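Local atomic coordinates of ofchtiv-allosamidin (Ostrinia furnacalis, PDB entry 6JMB), a protein that probably hydrolyses chitin, being a group IV insect chitinase of glycosyl hydrolase family 18, and binds the inhibitor allosamidin. Residues 56-60 / 61-65; 228-231 / 232-236; 365-368 / 369-373; 125-128 / 129-133; 108-111 / 112-116. One frame throughout, in Å; residues are numbered along the deposited sequence.

All five contacts are local, each made within a few residues along the chain, and they are spread around a family 18 TIM barrel. Interaction 4 reaches the ligand itself, through Glu126 of the allosamizoline pocket. Interactions 2 and 3 lie on outer helices, where the side chains of Trp233 and Ile367 are each about 12 Å from allosamizoline. Interactions 1 and 5 touch: their centres are 13 Å apart, Phe63 CD2 lies 3.4 Å from Tyr116 CE2, and Phe63 CZ lies 3.7 Å from Met112 CE. Interaction 2 is on the opposite side of the chain's centre from interaction 1, with 38 Å between the two contact centres. Interactions 2 and 4 come within about 9 Å at their nearest atoms.

Interaction 1 (56-60 / 61-65); sequences LDVER and GNFKQ
The carbonyl oxygen Asp57 O is gripped twice. Phe63 N donates to it over 3.1 Å in a nearly straight bond (171° at the hydrogen), lying in the carbonyl plane on a lone pair. A water also donates to Asp57 O at 2.9 Å and accepts from Lys64 N at 3.0 Å, so that solvent bridges the end of one helix to the first turn of the next. Two further bonds close the corner. Asn62 N donates to Leu56 O at 3.1 Å, and Gly61 N reaches Val58 O from above the carbonyl plane.

Asp57 CB sits over one face of the Phe63 ring, 3.5 Å from its centroid, a CH-pi contact in which the flat ring accommodates the methylene while the carboxylate is left to polar partners. Those partners are Tyr38 OH for OD1 and Asp53 N for OD2, and Tyr38 OH also binds Asn62 ND2. With its CG swung anti to the backbone N (chi1 173°), Leu56 lays CD1 against the amide carbon Asn62 CG at 3.6 Å. Val58 CG2 adds an apolar touch to Phe63 CE2 at 4.0 Å.

Gly61 suits the corner because it takes a positive phi of 73° easily, lacking a side chain to collide with the preceding carbonyl. Arg60 keeps roughly helical backbone angles; Gly61 is the first to leave them and is the N-cap of the helix beginning at Asn62. The whole is a glycine-terminated helix leading straight into a second one, on the periphery of a family 18 TIM barrel beside strand 49-51.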
# COMPACT_ATOMS: atom_id res chain seq x y z
N LEU A 56 -9.54 -8.74 18.67
CA LEU A 56 -9.78 -9.30 17.34
C LEU A 56 -8.71 -10.33 16.98
O LEU A 56 -9.03 -11.48 16.64
CB LEU A 56 -9.76 -8.15 16.32
CG LEU A 56 -9.83 -8.55 14.85
CD1 LEU A 56 -11.17 -9.21 14.55
CD2 LEU A 56 -9.62 -7.32 13.96
N ASP A 57 -7.44 -9.92 17.04
CA ASP A 57 -6.35 -10.71 16.48
C ASP A 57 -6.20 -12.03 17.21
O ASP A 57 -5.90 -13.06 16.59
CB ASP A 57 -5.02 -9.95 16.61
CG ASP A 57 -5.04 -8.53 16.03
OD1 ASP A 57 -5.71 -8.28 15.00
OD2 ASP A 57 -4.35 -7.65 16.60
N VAL A 58 -6.32 -12.01 18.53
CA VAL A 58 -6.00 -13.15 19.39
C VAL A 58 -7.26 -13.80 19.95
O VAL A 58 -7.55 -14.96 19.67
CB VAL A 58 -5.00 -12.75 20.50
CG1 VAL A 58 -4.66 -13.96 21.37
CG2 VAL A 58 -3.74 -12.13 19.90
N GLU A 59 -8.04 -13.05 20.74
CA GLU A 59 -9.19 -13.63 21.43
C GLU A 59 -10.24 -14.15 20.44
O GLU A 59 -10.79 -15.25 20.63
CB GLU A 59 -9.80 -12.60 22.38
CG GLU A 59 -11.09 -13.05 23.06
CD GLU A 59 -10.92 -14.34 23.85
OE1 GLU A 59 -9.84 -14.54 24.44
OE2 GLU A 59 -11.87 -15.15 23.86
N ARG A 60 -10.52 -13.40 19.38
CA ARG A 60 -11.47 -13.83 18.37
C ARG A 60 -10.83 -14.62 17.24
O ARG A 60 -11.51 -14.95 16.27
CB ARG A 60 -12.26 -12.63 17.83
CG ARG A 60 -13.12 -11.96 18.90
CD ARG A 60 -13.75 -10.67 18.42
NE ARG A 60 -14.71 -10.88 17.34
CZ ARG A 60 -15.09 -9.95 16.46
NH1 ARG A 60 -14.57 -8.73 16.52
NH2 ARG A 60 -15.95 -10.26 15.51
N GLY A 61 -9.53 -14.92 17.35
CA GLY A 61 -8.87 -15.83 16.44
C GLY A 61 -8.61 -15.29 15.05
O GLY A 61 -8.47 -16.08 14.11
N ASN A 62 -8.51 -13.97 14.89
CA ASN A 62 -8.44 -13.40 13.55
C ASN A 62 -7.12 -13.73 12.84
O ASN A 62 -7.13 -13.99 11.64
CB ASN A 62 -8.69 -11.90 13.58
CG ASN A 62 -9.39 -11.39 12.34
OD1 ASN A 62 -10.40 -11.96 11.91
ND2 ASN A 62 -8.86 -10.33 11.75
N PHE A 63 -5.99 -13.71 13.56
CA PHE A 63 -4.73 -14.13 12.96
C PHE A 63 -4.87 -15.51 12.33
O PHE A 63 -4.49 -15.73 11.18
CB PHE A 63 -3.63 -14.25 14.03
CG PHE A 63 -3.03 -12.94 14.52
CD1 PHE A 63 -2.86 -11.82 13.72
CD2 PHE A 63 -2.58 -12.88 15.83
CE1 PHE A 63 -2.25 -10.66 14.24
CE2 PHE A 63 -1.99 -11.74 16.35
CZ PHE A 63 -1.82 -10.63 15.56
N LYS A 64 -5.42 -16.46 13.11
CA LYS A 64 -5.50 -17.84 12.65
C LYS A 64 -6.55 -18.02 11.56
O LYS A 64 -6.35 -18.82 10.65
CB LYS A 64 -5.78 -18.75 13.85
CG LYS A 64 -5.78 -20.23 13.52
CD LYS A 64 -4.41 -20.71 13.07
CE LYS A 64 -4.35 -22.23 13.01
NZ LYS A 64 -3.22 -22.72 12.18
N GLN A 65 -7.66 -17.28 11.63
CA GLN A 65 -8.63 -17.35 10.54
C GLN A 65 -7.99 -16.89 9.23
O GLN A 65 -8.21 -17.50 8.18
CB GLN A 65 -9.84 -16.48 10.85
CG GLN A 65 -10.75 -17.04 11.92
CD GLN A 65 -11.94 -16.15 12.17
OE1 GLN A 65 -12.25 -15.81 13.31
NE2 GLN A 65 -12.62 -15.75 11.10
O HOH W 1 -5.60 -15.88 16.06

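Interaction 2 (228-231 / 232-236); sequences NAVQ and YWLSA
Residues 228-235 form the last turns of a regular alpha-helix, in which Tyr232 N, Trp233 N, Leu234 N and Ser235 N donate in turn to Asn228 O, Ala229 O, Val230 O and Gln231 O. The Leu234 N to Val230 O bond, 3.0 Å long, is nearly straight at 170°.

Val230 and Leu234, one turn apart, lie side by side and point the same way, bringing Val230 CG1 to 3.9 Å from Leu234 CD1. Leu234 also meets the amide end of Gln231, whose chain bends at chi2 (-54°), bringing NE2 to 4.0 Å from Leu234 CD1. The methyl stands obliquely above the amide, while NE2 donates to Tyr333 OH. Trp233 turns an edge of its indole toward the preceding turn: CD1 approaches Ala229 O at 3.2 Å, close to the ring plane. The indole N-H is spent on Ala167 O, a fitting partner for a buried tryptophan whose one polar atom needs an acceptor.

Toward the end of the helix Ser235 folds its hydroxyl, with chi1 at 76°, back onto the backbone, and OG donates to Tyr232 O over 2.9 Å. Tyr232 O also accepts from Ala236 N, so two donors hold this last-turn carbonyl.

Around the helix, Tyr232 and Trp233 pack against helices 169-175 and 178-184. Val230 presses on Met245, and Trp233 and Leu234 on Leu243, of strand 243-256. In this way large apolar side chains fasten an outer helix of the TIM barrel to the strand that follows it.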
# COMPACT_ATOMS: atom_id res chain seq x y z
N ASN A 228 8.31 7.77 -12.27
CA ASN A 228 9.54 8.28 -11.67
C ASN A 228 9.99 7.41 -10.50
O ASN A 228 11.18 7.13 -10.35
CB ASN A 228 9.37 9.73 -11.23
CG ASN A 228 9.44 10.71 -12.39
OD1 ASN A 228 9.98 10.40 -13.45
ND2 ASN A 228 8.90 11.89 -12.18
N ALA A 229 9.04 6.95 -9.69
CA ALA A 229 9.38 6.13 -8.53
C ALA A 229 9.92 4.77 -8.95
O ALA A 229 10.95 4.32 -8.43
CB ALA A 229 8.16 5.96 -7.63
N VAL A 230 9.24 4.10 -9.88
CA VAL A 230 9.70 2.79 -10.34
C VAL A 230 11.09 2.90 -10.96
O VAL A 230 11.98 2.10 -10.66
CB VAL A 230 8.68 2.16 -11.30
CG1 VAL A 230 9.30 0.95 -12.01
CG2 VAL A 230 7.42 1.76 -10.54
N GLN A 231 11.28 3.90 -11.82
CA GLN A 231 12.58 4.05 -12.46
C GLN A 231 13.66 4.40 -11.45
O GLN A 231 14.81 3.97 -11.60
CB GLN A 231 12.51 5.06 -13.61
CG GLN A 231 11.56 4.64 -14.73
CD GLN A 231 11.86 3.26 -15.28
OE1 GLN A 231 13.01 2.94 -15.60
NE2 GLN A 231 10.83 2.42 -15.37
N TYR A 232 13.32 5.16 -10.39
CA TYR A 232 14.31 5.41 -9.34
C TYR A 232 14.75 4.10 -8.69
O TYR A 232 15.95 3.82 -8.56
CB TYR A 232 13.79 6.38 -8.27
CG TYR A 232 14.76 6.35 -7.11
CD1 TYR A 232 16.02 6.93 -7.24
CD2 TYR A 232 14.48 5.65 -5.94
CE1 TYR A 232 16.94 6.86 -6.22
CE2 TYR A 232 15.40 5.58 -4.91
CZ TYR A 232 16.63 6.18 -5.06
OH TYR A 232 17.56 6.10 -4.05
N TRP A 233 13.79 3.28 -8.26
CA TRP A 233 14.13 2.05 -7.54
C TRP A 233 14.93 1.10 -8.43
O TRP A 233 15.90 0.49 -7.96
CB TRP A 233 12.88 1.40 -6.95
CG TRP A 233 12.48 2.09 -5.67
CD1 TRP A 233 11.69 3.19 -5.54
CD2 TRP A 233 12.91 1.75 -4.35
NE1 TRP A 233 11.58 3.55 -4.22
CE2 TRP A 233 12.33 2.68 -3.46
CE3 TRP A 233 13.73 0.74 -3.82
CZ2 TRP A 233 12.54 2.63 -2.09
CZ3 TRP A 233 13.94 0.69 -2.45
CH2 TRP A 233 13.34 1.63 -1.60
N LEU A 234 14.56 0.99 -9.71
CA LEU A 234 15.35 0.17 -10.62
C LEU A 234 16.76 0.72 -10.76
O LEU A 234 17.75 -0.02 -10.70
CB LEU A 234 14.67 0.10 -11.99
CG LEU A 234 13.35 -0.66 -12.06
CD1 LEU A 234 12.70 -0.47 -13.43
CD2 LEU A 234 13.56 -2.14 -11.78
N SER A 235 16.88 2.04 -10.93
CA SER A 235 18.19 2.65 -11.16
C SER A 235 19.08 2.60 -9.92
O SER A 235 20.31 2.63 -10.05
CB SER A 235 18.03 4.09 -11.63
OG SER A 235 17.67 4.95 -10.56
N ALA A 236 18.48 2.52 -8.74
CA ALA A 236 19.23 2.52 -7.49
C ALA A 236 19.62 1.12 -7.02
O ALA A 236 20.25 0.99 -5.97
CB ALA A 236 18.43 3.24 -6.39

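Interaction 3 (365-368 / 369-373); sequences NTIN and TVLAE
Asn365 O accepts two hydrogen bonds from Thr369, one from the backbone N at 2.9 Å and one from OG1 at 3.0 Å, within the helix 362-373 that packs on the outside of the family 18 TIM barrel. The hydroxyl comes from above the carbonyl plane, whereas the amide N lies close to the axis of the C=O bond. Thr369 can do both because OG1 stands beside its own backbone N (chi1 -69°), facing back toward the previous turn; on this exposed face a hydroxyl can close on the helix itself.

Two residues further along, the contact is apolar. Ile367 CG2 and Leu371 CD1 meet at 3.9 Å, their branched side chains running alongside each other, an apolar pair suited to the helix face turned to the barrel strands. Both press on Val6 of strand 5-11 and Ile342 of strand 341-345, and Ile367 also reaches Val247 and Phe249 of strand 243-256.

Farther out, Asn368 ND2 binds Leu364 O and Leu32 O, while Thr366 OG1 donates to Pro362 O, one turn back. Thr366 and Val370 face helix 324-336, touching Thr328 and Val331 respectively. Between the two, Val370 CG2 packs 4.2 Å from Thr366 CG2 and 3.2 Å from Thr366 O.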
# COMPACT_ATOMS: atom_id res chain seq x y z
N ASN A 365 -9.59 -8.40 -9.88
CA ASN A 365 -9.68 -9.24 -11.08
C ASN A 365 -8.93 -8.62 -12.25
O ASN A 365 -8.27 -9.32 -13.01
CB ASN A 365 -11.14 -9.51 -11.44
CG ASN A 365 -11.71 -10.70 -10.71
OD1 ASN A 365 -11.31 -11.84 -10.94
ND2 ASN A 365 -12.66 -10.44 -9.82
N THR A 366 -9.00 -7.29 -12.38
CA THR A 366 -8.25 -6.62 -13.45
C THR A 366 -6.76 -6.88 -13.31
O THR A 366 -6.08 -7.19 -14.29
CB THR A 366 -8.55 -5.12 -13.43
OG1 THR A 366 -9.93 -4.90 -13.73
CG2 THR A 366 -7.70 -4.40 -14.47
N ILE A 367 -6.23 -6.74 -12.09
CA ILE A 367 -4.81 -7.00 -11.86
C ILE A 367 -4.44 -8.41 -12.29
O ILE A 367 -3.46 -8.63 -13.02
CB ILE A 367 -4.45 -6.74 -10.39
CG1 ILE A 367 -4.57 -5.25 -10.07
CG2 ILE A 367 -3.04 -7.23 -10.10
CD1 ILE A 367 -4.57 -4.95 -8.58
N ASN A 368 -5.23 -9.40 -11.85
CA ASN A 368 -4.92 -10.79 -12.16
C ASN A 368 -4.99 -11.04 -13.66
O ASN A 368 -4.14 -11.74 -14.23
CB ASN A 368 -5.87 -11.71 -11.40
CG ASN A 368 -5.43 -11.94 -9.97
OD1 ASN A 368 -4.70 -12.88 -9.68
ND2 ASN A 368 -5.89 -11.08 -9.06
N THR A 369 -6.00 -10.47 -14.32
CA THR A 369 -6.20 -10.68 -15.75
C THR A 369 -5.06 -10.08 -16.56
O THR A 369 -4.50 -10.73 -17.45
CB THR A 369 -7.54 -10.05 -16.16
OG1 THR A 369 -8.61 -10.81 -15.59
CG2 THR A 369 -7.69 -10.03 -17.67
N VAL A 370 -4.68 -8.84 -16.26
CA VAL A 370 -3.64 -8.19 -17.05
C VAL A 370 -2.27 -8.81 -16.81
O VAL A 370 -1.45 -8.90 -17.73
CB VAL A 370 -3.67 -6.67 -16.82
CG1 VAL A 370 -2.59 -5.98 -17.64
CG2 VAL A 370 -5.04 -6.12 -17.17
N LEU A 371 -1.99 -9.27 -15.58
CA LEU A 371 -0.75 -10.00 -15.34
C LEU A 371 -0.72 -11.32 -16.09
O LEU A 371 0.31 -11.70 -16.65
CB LEU A 371 -0.55 -10.24 -13.84
CG LEU A 371 -0.13 -9.04 -13.01
CD1 LEU A 371 -0.12 -9.41 -11.54
CD2 LEU A 371 1.25 -8.55 -13.43
N ALA A 372 -1.84 -12.05 -16.10
CA ALA A 372 -1.88 -13.33 -16.80
C ALA A 372 -1.74 -13.15 -18.30
O ALA A 372 -1.05 -13.93 -18.97
CB ALA A 372 -3.17 -14.08 -16.47
N GLU A 373 -2.38 -12.12 -18.85
CA GLU A 373 -2.35 -11.91 -20.30
C GLU A 373 -1.01 -11.37 -20.79
O GLU A 373 -0.67 -11.57 -21.96
CB GLU A 373 -3.50 -11.01 -20.72
CG GLU A 373 -4.86 -11.64 -20.43
CD GLU A 373 -6.04 -10.75 -20.77
OE1 GLU A 373 -5.83 -9.59 -21.18
OE2 GLU A 373 -7.18 -11.22 -20.63

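Interaction 4 (125-128 / 129-133); sequences WEYP and NRRDT. With AMI (allosamizoline), chain C.
Arg130 lays its guanidinium flat on the ring of Tyr127, the planes 7° apart and the centres 4.6 Å from each other, with NH1 over one face toward the rim. This overlap belongs to the loop that carries the end of the family 18 signature DxxDxDxE, whose glutamate is Glu126, at the mouth of the TIM barrel. The opposite face of Tyr127 is covered by Glu126 CB, 3.7 Å above the ring plane, and the aromatic is thus sandwiched between a cation and a methylene. A cis peptide bond joins Glu126 to Tyr127 and folds the ring back over its predecessor; the buried Tyr127 N has no partner in the model.

A type II turn from Tyr127 to Arg130 is closed by Arg130 N donating to Tyr127 O at 3.2 Å. Asn129 takes the positive phi of 63° there, which asparagine tolerates well, and its ND2 binds Gln174 O. A type II' turn follows from Arg130 to Thr133, and from its second position Arg131 points its side chain back to Glu126. Arg131 NH1 donates to Glu126 O at 2.8 Å and also to Trp85 O, and its guanidinium makes a cation-pi contact with Trp85. A long, multi-donor arginine suits this place, holding signature and pocket residues together. Toward helices 90-97 and 138-154, Pro128 CG sits over the centre of the Trp125 ring, 3.7 Å above its plane. The carboxylate of Glu126, extended beyond CG, reaches into the pocket, where OE2 lies 3.0 Å from N2 of allosamizoline.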
# COMPACT_ATOMS: atom_id res chain seq x y z
N TRP A 125 7.98 0.06 8.32
CA TRP A 125 8.38 1.15 9.19
C TRP A 125 8.25 2.46 8.42
O TRP A 125 8.91 2.64 7.39
CB TRP A 125 9.83 0.90 9.61
CG TRP A 125 10.58 2.00 10.34
CD1 TRP A 125 10.11 3.23 10.74
CD2 TRP A 125 11.94 1.93 10.76
NE1 TRP A 125 11.12 3.93 11.38
CE2 TRP A 125 12.25 3.15 11.39
CE3 TRP A 125 12.93 0.95 10.65
CZ2 TRP A 125 13.52 3.42 11.92
CZ3 TRP A 125 14.19 1.21 11.18
CH2 TRP A 125 14.47 2.44 11.80
N GLU A 126 7.40 3.37 8.91
CA GLU A 126 7.13 4.63 8.22
C GLU A 126 7.60 5.80 9.08
O GLU A 126 6.83 6.33 9.89
CB GLU A 126 5.64 4.72 7.84
CG GLU A 126 5.20 3.52 6.99
CD GLU A 126 3.92 3.73 6.20
OE1 GLU A 126 3.25 4.77 6.36
OE2 GLU A 126 3.60 2.83 5.40
N TYR A 127 8.87 6.22 8.94
CA TYR A 127 9.87 5.68 8.03
C TYR A 127 11.21 5.91 8.71
O TYR A 127 11.34 6.80 9.54
CB TYR A 127 9.93 6.49 6.73
CG TYR A 127 8.66 6.53 5.95
CD1 TYR A 127 8.38 5.55 5.01
CD2 TYR A 127 7.74 7.56 6.13
CE1 TYR A 127 7.21 5.57 4.29
CE2 TYR A 127 6.56 7.58 5.40
CZ TYR A 127 6.31 6.58 4.48
OH TYR A 127 5.16 6.59 3.74
N PRO A 128 12.23 5.15 8.32
CA PRO A 128 13.58 5.45 8.81
C PRO A 128 13.95 6.90 8.54
O PRO A 128 13.71 7.42 7.44
CB PRO A 128 14.47 4.48 8.02
CG PRO A 128 13.55 3.33 7.69
CD PRO A 128 12.21 3.96 7.45
N ASN A 129 14.48 7.56 9.56
CA ASN A 129 15.01 8.92 9.42
C ASN A 129 13.93 9.93 9.03
O ASN A 129 14.22 10.98 8.44
CB ASN A 129 16.20 8.96 8.45
CG ASN A 129 16.90 10.30 8.41
OD1 ASN A 129 17.04 10.98 9.43
ND2 ASN A 129 17.34 10.70 7.22
N ARG A 130 12.67 9.66 9.37
CA ARG A 130 11.60 10.60 9.11
C ARG A 130 10.62 10.61 10.27
O ARG A 130 10.67 9.76 11.17
CB ARG A 130 10.87 10.28 7.79
CG ARG A 130 11.77 10.37 6.57
CD ARG A 130 11.05 10.03 5.30
NE ARG A 130 9.96 10.95 5.03
CZ ARG A 130 9.01 10.73 4.13
NH1 ARG A 130 9.02 9.61 3.41
NH2 ARG A 130 8.04 11.61 3.96
N ARG A 131 9.71 11.58 10.23
CA ARG A 131 8.64 11.72 11.22
C ARG A 131 9.27 11.81 12.61
O ARG A 131 10.19 12.62 12.81
CB ARG A 131 7.59 10.64 11.01
CG ARG A 131 6.96 10.67 9.63
CD ARG A 131 6.00 9.50 9.44
NE ARG A 131 4.73 9.71 10.13
CZ ARG A 131 3.93 8.73 10.53
NH1 ARG A 131 4.27 7.46 10.34
NH2 ARG A 131 2.78 9.01 11.13
N ASP A 132 8.83 11.01 13.59
CA ASP A 132 9.35 11.10 14.95
C ASP A 132 10.56 10.19 15.18
O ASP A 132 10.75 9.71 16.31
CB ASP A 132 8.25 10.88 15.99
CG ASP A 132 7.56 9.53 15.86
OD1 ASP A 132 7.73 8.88 14.81
OD2 ASP A 132 6.84 9.13 16.80
N THR A 133 11.39 9.98 14.16
CA THR A 133 12.64 9.25 14.33
C THR A 133 13.43 9.80 15.51
O THR A 133 13.45 11.00 15.76
CB THR A 133 13.49 9.35 13.05
OG1 THR A 133 14.78 8.79 13.31
CG2 THR A 133 13.66 10.80 12.61
C1 AMI C . 0.07 2.55 3.31
C2 AMI C . 0.58 2.25 4.78
C3 AMI C . -0.63 2.20 5.57
C4 AMI C . -1.62 3.22 4.86
C5 AMI C . -1.45 2.83 3.47
C6 AMI C . -1.97 3.91 2.45
C7 AMI C . 1.00 0.54 3.43
C8 AMI C . 2.33 -1.57 3.90
C9 AMI C . 1.26 -1.22 1.60
N2 AMI C . 1.20 1.11 4.70
N7 AMI C . 1.53 -0.75 2.99
O3 AMI C . -0.36 2.52 6.93
O4 AMI C . -2.99 3.05 5.19
O6 AMI C . -1.34 5.14 2.75
O7 AMI C . 0.26 1.32 2.59

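Interaction 5 (108-111 / 112-116); sequences TSLA and MILEY
Glu115, which reaches back to Ala111, also lays its CG over one face of the Tyr116 ring, 3.4 Å above the plane and displaced toward the rim. The same CG comes 3.2 Å from Ala111 O, because chi1 of 77° wedges it between the backbone N and the carbonyl carbon. The glutamate chain folds over the carbonyl of Ala111, whose short side chain suits this exposed side.

Leu110 and Leu114 form the main apolar pair, with CD1 of one 3.7 Å from CD1 of the other at an oblique angle. The frame is helix 99-116, an outer helix of the TIM barrel that leads into strand 120-124. Here Ile113 N donates to Ser109 O, and Leu114 N to Leu110 O, both at 2.9 Å. Leu110 also packs on Glu153 of helix 138-154, and Ile113 on Phe154, large aliphatics filling the join between adjacent helices.

On another face Met112, flexible and unbranched, brings CG to 3.5 Å from Thr108 O and leans on Ala49 of strand 49-51. Thr108 OG1 is bonded to Asn104 O one turn back and also to Ala49 N, while Ser109 OG is bonded to Phe105 O.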
# COMPACT_ATOMS: atom_id res chain seq x y z
N THR A 108 10.44 -12.27 19.07
CA THR A 108 9.01 -12.13 19.35
C THR A 108 8.18 -12.12 18.07
O THR A 108 7.07 -12.66 18.05
CB THR A 108 8.72 -10.90 20.21
OG1 THR A 108 9.21 -9.72 19.57
CG2 THR A 108 9.35 -11.04 21.59
N SER A 109 8.69 -11.50 17.00
CA SER A 109 7.96 -11.58 15.73
C SER A 109 7.95 -13.01 15.20
O SER A 109 6.91 -13.48 14.70
CB SER A 109 8.53 -10.60 14.71
OG SER A 109 9.82 -10.99 14.26
N LEU A 110 9.07 -13.72 15.32
CA LEU A 110 9.09 -15.12 14.91
C LEU A 110 8.08 -15.95 15.70
O LEU A 110 7.41 -16.82 15.13
CB LEU A 110 10.50 -15.69 15.09
CG LEU A 110 10.68 -17.18 14.83
CD1 LEU A 110 10.44 -17.49 13.37
CD2 LEU A 110 12.09 -17.60 15.23
N ALA A 111 7.97 -15.70 17.00
CA ALA A 111 7.00 -16.43 17.82
C ALA A 111 5.58 -16.23 17.32
O ALA A 111 4.80 -17.19 17.22
CB ALA A 111 7.13 -16.02 19.29
N MET A 112 5.21 -14.98 17.00
CA MET A 112 3.87 -14.73 16.46
C MET A 112 3.69 -15.40 15.11
O MET A 112 2.64 -16.01 14.85
CB MET A 112 3.64 -13.22 16.35
CG MET A 112 3.59 -12.50 17.69
SD MET A 112 3.30 -10.72 17.55
CE MET A 112 1.54 -10.70 17.19
N ILE A 113 4.70 -15.33 14.25
CA ILE A 113 4.61 -15.94 12.93
C ILE A 113 4.36 -17.45 13.05
O ILE A 113 3.47 -18.00 12.39
CB ILE A 113 5.87 -15.61 12.12
CG1 ILE A 113 5.81 -14.15 11.65
CG2 ILE A 113 6.05 -16.58 10.95
CD1 ILE A 113 7.15 -13.59 11.23
N LEU A 114 5.13 -18.12 13.90
CA LEU A 114 4.99 -19.57 14.00
C LEU A 114 3.71 -19.97 14.72
O LEU A 114 3.03 -20.91 14.29
CB LEU A 114 6.21 -20.17 14.70
CG LEU A 114 7.54 -20.01 13.95
CD1 LEU A 114 8.72 -20.47 14.80
CD2 LEU A 114 7.50 -20.77 12.63
N GLU A 115 3.35 -19.27 15.79
CA GLU A 115 2.18 -19.69 16.57
C GLU A 115 0.88 -19.47 15.80
O GLU A 115 -0.07 -20.23 15.99
CB GLU A 115 2.16 -19.01 17.93
CG GLU A 115 1.70 -17.57 17.94
CD GLU A 115 1.75 -16.96 19.32
OE1 GLU A 115 1.06 -17.48 20.21
OE2 GLU A 115 2.48 -15.96 19.51
N TYR A 116 0.83 -18.47 14.93
CA TYR A 116 -0.38 -18.17 14.17
C TYR A 116 -0.32 -18.69 12.74
O TYR A 116 -1.26 -18.47 11.99
CB TYR A 116 -0.68 -16.67 14.22
CG TYR A 116 -0.89 -16.17 15.63
CD1 TYR A 116 -1.92 -16.68 16.42
CD2 TYR A 116 -0.06 -15.21 16.19
CE1 TYR A 116 -2.12 -16.24 17.72
CE2 TYR A 116 -0.25 -14.76 17.50
CZ TYR A 116 -1.28 -15.28 18.25
OH TYR A 116 -1.47 -14.85 19.54